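Local coordinates for bifunctional endo-1,4-beta-xylanase A (PDB 2VG9), which probably hydrolyses internal beta-1,4 linkages of xylan, as a loop-swapped form of a family 11 endo-xylanase from a rumen fungus, at residues Val48-Phe53 / Glu199-Ser204; Ser88-Leu93 / Val119-Asp124. One frame throughout, in Å; residues are numbered along the deposited sequence.

Contact 1. Residues Val48-Phe53 / Glu199-Ser204; sequences VNRGNF and EGWQSS
This is an antiparallel strand pairing at the rim of the beta jelly roll that runs into the corner where strand 190-200, beside the start of strand 52-60, turns over into strand 203-216 of the other sheet. Two backbone bonds join Phe-53 and Gly-200 as a hydrogen-bonded pair; Gly-200 N reaches Phe-53 O at 2.9 Å, nearly straight at 165°. Beyond the non-hydrogen-bonded pair Asn-52 and Trp-201, Gln-202 N gives a short 2.7 Å bond to Gly-51 O, lying above that carbonyl's plane. Gly-200 suits its place because a beta carbon there would collide with the hydroxyl of Ser-203. A type II turn from Val-48 to Gly-51 precedes the strand. Arg-50, at its third position with a positive phi of 53°, leaves its side chain beside Trp-201. The indole, its CG anti to the backbone N, lies back along the turn, and Gly-51 O comes 3.4 Å from Trp-201 CE3. Gln-202, its CG anti to the carbonyl carbon, lays that CG against Val-48 O, 3.2 Å away. Arg-50 bends at chi3, so Trp-201 CH2 lies over the guanidinium centre, 3.7 Å from Arg-50 CZ; the planes are 76° apart. Asn-52 CG meets the indole's rim at CE3. The charged group thus meets the indole edge-on, not as a cation-pi stack, while three backbone bonds fix the corner.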
loop_
_atom_site.group_PDB
_atom_site.type_symbol
_atom_site.label_atom_id
_atom_site.label_comp_id
_atom_site.label_asym_id
_atom_site.label_seq_id
_atom_site.Cartn_x
_atom_site.Cartn_y
_atom_site.Cartn_z
ATOM N N VAL A 48 -6.823 -3.872 -19.657
ATOM C CA VAL A 48 -7.534 -5.022 -20.218
ATOM C C VAL A 48 -8.500 -5.548 -19.146
ATOM O O VAL A 48 -8.295 -5.310 -17.941
ATOM C CB VAL A 48 -6.534 -6.147 -20.638
ATOM C CG1 VAL A 48 -5.641 -5.697 -21.820
ATOM C CG2 VAL A 48 -5.683 -6.646 -19.448
ATOM N N ASN A 49 -9.565 -6.244 -19.565
ATOM C CA ASN A 49 -10.495 -6.827 -18.630
ATOM C C ASN A 49 -9.759 -7.585 -17.526
ATOM O O ASN A 49 -8.883 -8.395 -17.814
ATOM C CB ASN A 49 -11.485 -7.782 -19.321
ATOM C CG ASN A 49 -12.521 -8.327 -18.341
ATOM O OD1 ASN A 49 -13.244 -7.565 -17.715
ATOM N ND2 ASN A 49 -12.543 -9.645 -18.152
ATOM N N ARG A 50 -10.124 -7.313 -16.274
ATOM C CA ARG A 50 -9.481 -7.890 -15.094
ATOM C C ARG A 50 -7.956 -7.730 -15.006
ATOM O O ARG A 50 -7.305 -8.418 -14.194
ATOM C CB ARG A 50 -9.910 -9.352 -14.869
ATOM C CG ARG A 50 -11.429 -9.485 -14.627
ATOM C CD ARG A 50 -11.824 -10.786 -13.940
ATOM N NE ARG A 50 -11.420 -10.844 -12.525
ATOM C CZ ARG A 50 -12.096 -10.319 -11.498
ATOM N NH1 ARG A 50 -13.232 -9.633 -11.694
ATOM N NH2 ARG A 50 -11.619 -10.463 -10.264
ATOM N N GLY A 51 -7.390 -6.817 -15.808
ATOM C CA GLY A 51 -5.972 -6.460 -15.664
ATOM C C GLY A 51 -5.688 -5.957 -14.258
ATOM O O GLY A 51 -6.415 -5.098 -13.731
ATOM N N ASN A 52 -4.624 -6.476 -13.648
ATOM C CA ASN A 52 -4.269 -6.144 -12.269
ATOM C C ASN A 52 -2.742 -6.090 -12.098
ATOM O O ASN A 52 -2.021 -6.998 -12.551
ATOM C CB ASN A 52 -4.931 -7.152 -11.297
ATOM C CG ASN A 52 -5.025 -6.639 -9.868
ATOM O OD1 ASN A 52 -4.683 -5.486 -9.571
ATOM N ND2 ASN A 52 -5.516 -7.500 -8.966
ATOM N N PHE A 53 -2.250 -5.013 -11.479
ATOM C CA PHE A 53 -0.805 -4.741 -11.350
ATOM C C PHE A 53 -0.522 -4.133 -9.992
ATOM O O PHE A 53 -1.318 -3.312 -9.485
ATOM C CB PHE A 53 -0.339 -3.737 -12.432
ATOM C CG PHE A 53 1.118 -3.350 -12.348
ATOM C CD1 PHE A 53 2.101 -4.154 -12.928
ATOM C CD2 PHE A 53 1.514 -2.178 -11.700
ATOM C CE1 PHE A 53 3.444 -3.794 -12.865
ATOM C CE2 PHE A 53 2.868 -1.811 -11.622
ATOM C CZ PHE A 53 3.831 -2.625 -12.222
ATOM N N GLU A 199 -0.666 0.680 -7.301
ATOM C CA GLU A 199 -1.428 -0.415 -7.926
ATOM C C GLU A 199 -2.430 0.088 -8.966
ATOM O O GLU A 199 -2.890 1.244 -8.888
ATOM C CB GLU A 199 -2.086 -1.347 -6.892
ATOM C CG GLU A 199 -3.003 -0.656 -5.873
ATOM C CD GLU A 199 -3.445 -1.592 -4.730
ATOM O OE1 GLU A 199 -4.659 -1.851 -4.590
ATOM O OE2 GLU A 199 -2.590 -2.115 -3.998
ATOM N N GLY A 200 -2.775 -0.793 -9.912
ATOM C CA GLY A 200 -3.651 -0.467 -11.015
ATOM C C GLY A 200 -4.570 -1.624 -11.373
ATOM O O GLY A 200 -4.123 -2.781 -11.453
ATOM N N TRP A 201 -5.850 -1.308 -11.567
ATOM C CA TRP A 201 -6.858 -2.256 -12.001
ATOM C C TRP A 201 -7.403 -1.793 -13.346
ATOM O O TRP A 201 -7.911 -0.661 -13.448
ATOM C CB TRP A 201 -7.994 -2.309 -10.997
ATOM C CG TRP A 201 -9.164 -3.169 -11.428
ATOM C CD1 TRP A 201 -10.397 -2.744 -11.892
ATOM C CD2 TRP A 201 -9.226 -4.595 -11.392
ATOM N NE1 TRP A 201 -11.204 -3.830 -12.162
ATOM C CE2 TRP A 201 -10.515 -4.974 -11.848
ATOM C CE3 TRP A 201 -8.328 -5.594 -10.986
ATOM C CZ2 TRP A 201 -10.903 -6.308 -11.950
ATOM C CZ3 TRP A 201 -8.721 -6.919 -11.078
ATOM C CH2 TRP A 201 -10.003 -7.265 -11.553
ATOM N N GLN A 202 -7.273 -2.634 -14.374
ATOM C CA GLN A 202 -7.786 -2.305 -15.721
ATOM C C GLN A 202 -7.286 -0.908 -16.161
ATOM O O GLN A 202 -8.014 -0.110 -16.748
ATOM C CB GLN A 202 -9.332 -2.434 -15.782
ATOM C CG GLN A 202 -9.823 -3.871 -15.533
ATOM C CD GLN A 202 -11.344 -4.043 -15.534
ATOM O OE1 GLN A 202 -12.129 -3.068 -15.631
ATOM N NE2 GLN A 202 -11.779 -5.285 -15.403
ATOM N N SER A 203 -6.022 -0.633 -15.879
ATOM C CA SER A 203 -5.402 0.643 -16.217
ATOM C C SER A 203 -3.962 0.469 -16.661
ATOM O O SER A 203 -3.386 -0.624 -16.534
ATOM C CB SER A 203 -5.441 1.611 -15.006
ATOM O OG SER A 203 -4.649 1.107 -13.937
ATOM N N SER A 204 -3.391 1.563 -17.158
ATOM C CA SER A 204 -1.967 1.683 -17.443
ATOM C C SER A 204 -1.464 2.973 -16.824
ATOM O O SER A 204 -2.224 3.935 -16.697
ATOM C CB SER A 204 -1.753 1.696 -18.961
ATOM O OG SER A 204 -2.275 0.483 -19.499
#

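Contact 2. Residues Ser88-Leu93 / Val119-Asp124; sequences SGNSRL and VDWVPD. With CD (cadmium ion), chain B; ACT (acetate ion), chain D.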
loop_
_atom_site.group_PDB
_atom_site.type_symbol
_atom_site.label_atom_id
_atom_site.label_comp_id
_atom_site.label_asym_id
_atom_site.label_seq_id
_atom_site.Cartn_x
_atom_site.Cartn_y
_atom_site.Cartn_z
ATOM N N SER A 88 -12.298 1.251 -18.061
ATOM C CA SER A 88 -13.089 1.274 -16.826
ATOM C C SER A 88 -12.217 0.890 -15.629
ATOM O O SER A 88 -12.585 0.038 -14.802
ATOM C CB SER A 88 -14.301 0.330 -16.919
ATOM O OG SER A 88 -15.234 0.874 -17.825
ATOM N N GLY A 89 -11.051 1.504 -15.546
ATOM C CA GLY A 89 -10.076 1.086 -14.547
ATOM C C GLY A 89 -9.734 2.167 -13.539
ATOM O O GLY A 89 -10.433 3.177 -13.418
ATOM N N ASN A 90 -8.677 1.921 -12.766
ATOM C CA ASN A 90 -8.305 2.828 -11.698
ATOM C C ASN A 90 -6.904 2.505 -11.198
ATOM O O ASN A 90 -6.270 1.532 -11.633
ATOM C CB ASN A 90 -9.335 2.750 -10.569
ATOM C CG ASN A 90 -9.488 1.354 -9.999
ATOM O OD1 ASN A 90 -8.647 0.907 -9.230
ATOM N ND2 ASN A 90 -10.606 0.679 -10.337
ATOM N N SER A 91 -6.394 3.360 -10.332
ATOM C CA SER A 91 -5.118 3.093 -9.716
ATOM C C SER A 91 -5.017 3.941 -8.457
ATOM O O SER A 91 -5.836 4.845 -8.224
ATOM C CB SER A 91 -3.947 3.337 -10.691
ATOM O OG SER A 91 -3.936 4.656 -11.169
ATOM N N ARG A 92 -4.025 3.629 -7.632
ATOM C CA ARG A 92 -3.799 4.380 -6.425
ATOM C C ARG A 92 -2.324 4.381 -6.073
ATOM O O ARG A 92 -1.572 3.447 -6.419
ATOM C CB ARG A 92 -4.588 3.762 -5.279
ATOM C CG ARG A 92 -4.036 2.416 -4.802
ATOM C CD ARG A 92 -4.957 1.818 -3.742
ATOM N NE ARG A 92 -6.147 1.304 -4.401
ATOM C CZ ARG A 92 -7.012 0.439 -3.877
ATOM N NH1 ARG A 92 -6.862 -0.036 -2.641
ATOM N NH2 ARG A 92 -8.049 0.061 -4.601
ATOM N N LEU A 93 -1.925 5.437 -5.374
ATOM C CA LEU A 93 -0.614 5.520 -4.730
ATOM C C LEU A 93 -0.875 5.637 -3.219
ATOM O O LEU A 93 -1.552 6.582 -2.751
ATOM C CB LEU A 93 0.129 6.758 -5.233
ATOM C CG LEU A 93 1.542 7.072 -4.734
ATOM C CD1 LEU A 93 2.499 5.994 -5.170
ATOM C CD2 LEU A 93 1.967 8.480 -5.265
ATOM N N VAL A 119 -6.681 7.432 -9.121
ATOM C CA VAL A 119 -7.281 7.892 -10.363
ATOM C C VAL A 119 -8.533 7.075 -10.666
ATOM O O VAL A 119 -8.514 5.838 -10.541
ATOM C CB VAL A 119 -6.290 7.871 -11.541
ATOM C CG1 VAL A 119 -6.991 8.330 -12.864
ATOM C CG2 VAL A 119 -5.047 8.762 -11.214
ATOM N N ASP A 120 -9.622 7.809 -10.980
ATOM C CA ASP A 120 -10.932 7.285 -11.451
ATOM C C ASP A 120 -11.799 6.637 -10.376
ATOM O O ASP A 120 -13.023 6.753 -10.402
ATOM C CB ASP A 120 -10.788 6.304 -12.627
ATOM C CG ASP A 120 -10.339 6.971 -13.901
ATOM O OD1 ASP A 120 -10.576 8.168 -14.099
ATOM O OD2 ASP A 120 -9.720 6.288 -14.724
ATOM N N TRP A 121 -11.170 5.938 -9.443
ATOM C CA TRP A 121 -11.926 5.212 -8.413
ATOM C C TRP A 121 -11.047 4.910 -7.225
ATOM O O TRP A 121 -9.865 4.584 -7.373
ATOM C CB TRP A 121 -12.472 3.886 -8.975
ATOM C CG TRP A 121 -13.330 3.090 -8.017
ATOM C CD1 TRP A 121 -14.694 3.206 -7.831
ATOM C CD2 TRP A 121 -12.899 2.038 -7.149
ATOM N NE1 TRP A 121 -15.119 2.294 -6.895
ATOM C CE2 TRP A 121 -14.039 1.569 -6.456
ATOM C CE3 TRP A 121 -11.652 1.444 -6.882
ATOM C CZ2 TRP A 121 -13.969 0.540 -5.519
ATOM C CZ3 TRP A 121 -11.586 0.425 -5.944
ATOM C CH2 TRP A 121 -12.736 -0.012 -5.271
ATOM N N VAL A 122 -11.649 4.990 -6.048
ATOM C CA VAL A 122 -10.971 4.643 -4.789
ATOM C C VAL A 122 -12.053 3.952 -3.951
ATOM O O VAL A 122 -13.240 4.249 -4.152
ATOM C CB VAL A 122 -10.410 5.934 -4.107
ATOM C CG1 VAL A 122 -11.554 6.862 -3.632
ATOM C CG2 VAL A 122 -9.461 5.627 -2.943
ATOM N N PRO A 123 -11.659 2.960 -3.101
ATOM C CA PRO A 123 -12.562 2.398 -2.110
ATOM C C PRO A 123 -13.220 3.450 -1.211
ATOM O O PRO A 123 -12.626 4.496 -0.926
ATOM C CB PRO A 123 -11.646 1.481 -1.265
ATOM C CG PRO A 123 -10.561 1.112 -2.173
ATOM C CD PRO A 123 -10.338 2.286 -3.083
ATOM N N ASP A 124 -14.454 3.145 -0.795
ATOM C CA ASP A 124 -15.224 4.033 0.038
ATOM C C ASP A 124 -16.283 3.240 0.816
ATOM O O ASP A 124 -16.711 2.149 0.404
ATOM C CB ASP A 124 -15.858 5.133 -0.830
ATOM C CG ASP A 124 -16.397 6.290 -0.025
ATOM O OD1 ASP A 124 -15.832 6.638 1.042
ATOM O OD2 ASP A 124 -17.387 6.884 -0.496
HETATM CD CD CD B . -9.529 8.338 -16.117
HETATM C C ACT D . -13.796 -1.636 -9.183
HETATM O O ACT D . -14.462 -2.482 -8.521
HETATM O OXT ACT D . -12.546 -1.775 -9.161
HETATM C CH3 ACT D . -14.447 -0.521 -9.953
HETATM O O HOH W 1 -7.958 2.599 -6.513
HETATM O O HOH W 2 -7.291 7.681 -16.860
#
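Strand 89-100 meets the end of strand 117-119 and the following loop; the close part is one antiparallel hydrogen-bonded pair, Ser-91 with Val-119. Val-119 N binds Ser-91 O at 2.9 Å, whereas the return bond from Ser-91 N, 3.3 Å long, arrives on a lone pair of Val-119 O. Their side chains share a face, Ser-91 OG 4.0 Å from Val-119 CB, and the hydroxyl bonds Gln-83 and Tyr-81. Past the pair the chain swings away: Asp-120 takes a positive phi (75°) and the loop crosses the strand. In this jelly roll, the loop lays Trp-121 and Pro-123 beside residues of the curved larger sheet. Arg-92 meets Pro-123 tip to tip, the proline CD lying over one face of the guanidinium, 3.5 Å from NH2. A water accepts from Arg-92 NE and donates to Asn-90 OD1 and Trp-121 O, bridging strand and loop. The outer side is looser. Exposed Trp-121 has Asn-90 alongside, planes 42° apart, and an acetate methyl over one ring face; Asn-90 ND2 bonds that acetate only weakly. Asp-120 chelates cadmium with OD1 at 2.3 Å and OD2 at 2.5 Å, a water being a further ligand, and OD2 accepts from Ser-86.

In the fold
Contact 2 is nested within the chain loop closed by contact 1, their centres about 10 Å apart. Strands 190-200 and 89-100 are sheet neighbours, and Asn-90 is shared between the contacts: its N lies 2.8 Å from Trp-201 O, a probable hydrogen bond, and its O accepts one from Ser-203 OG, 2.8 Å away. Arg-92 NH1 adds a long, weak ion pair with Glu-199 OE1; Glu-199 OE2 is hydrogen-bonded to Asn-197 ND2. An acetate, probably from the crystallisation liquor, sits near Trp-121 and about 4 Å from the Trp-201 side chain; it may mark a pocket, consistent with the substrate cleft on the curved larger sheet of family 11 xylanases. The cadmium lies about 11 Å from the Gln-202 side chain.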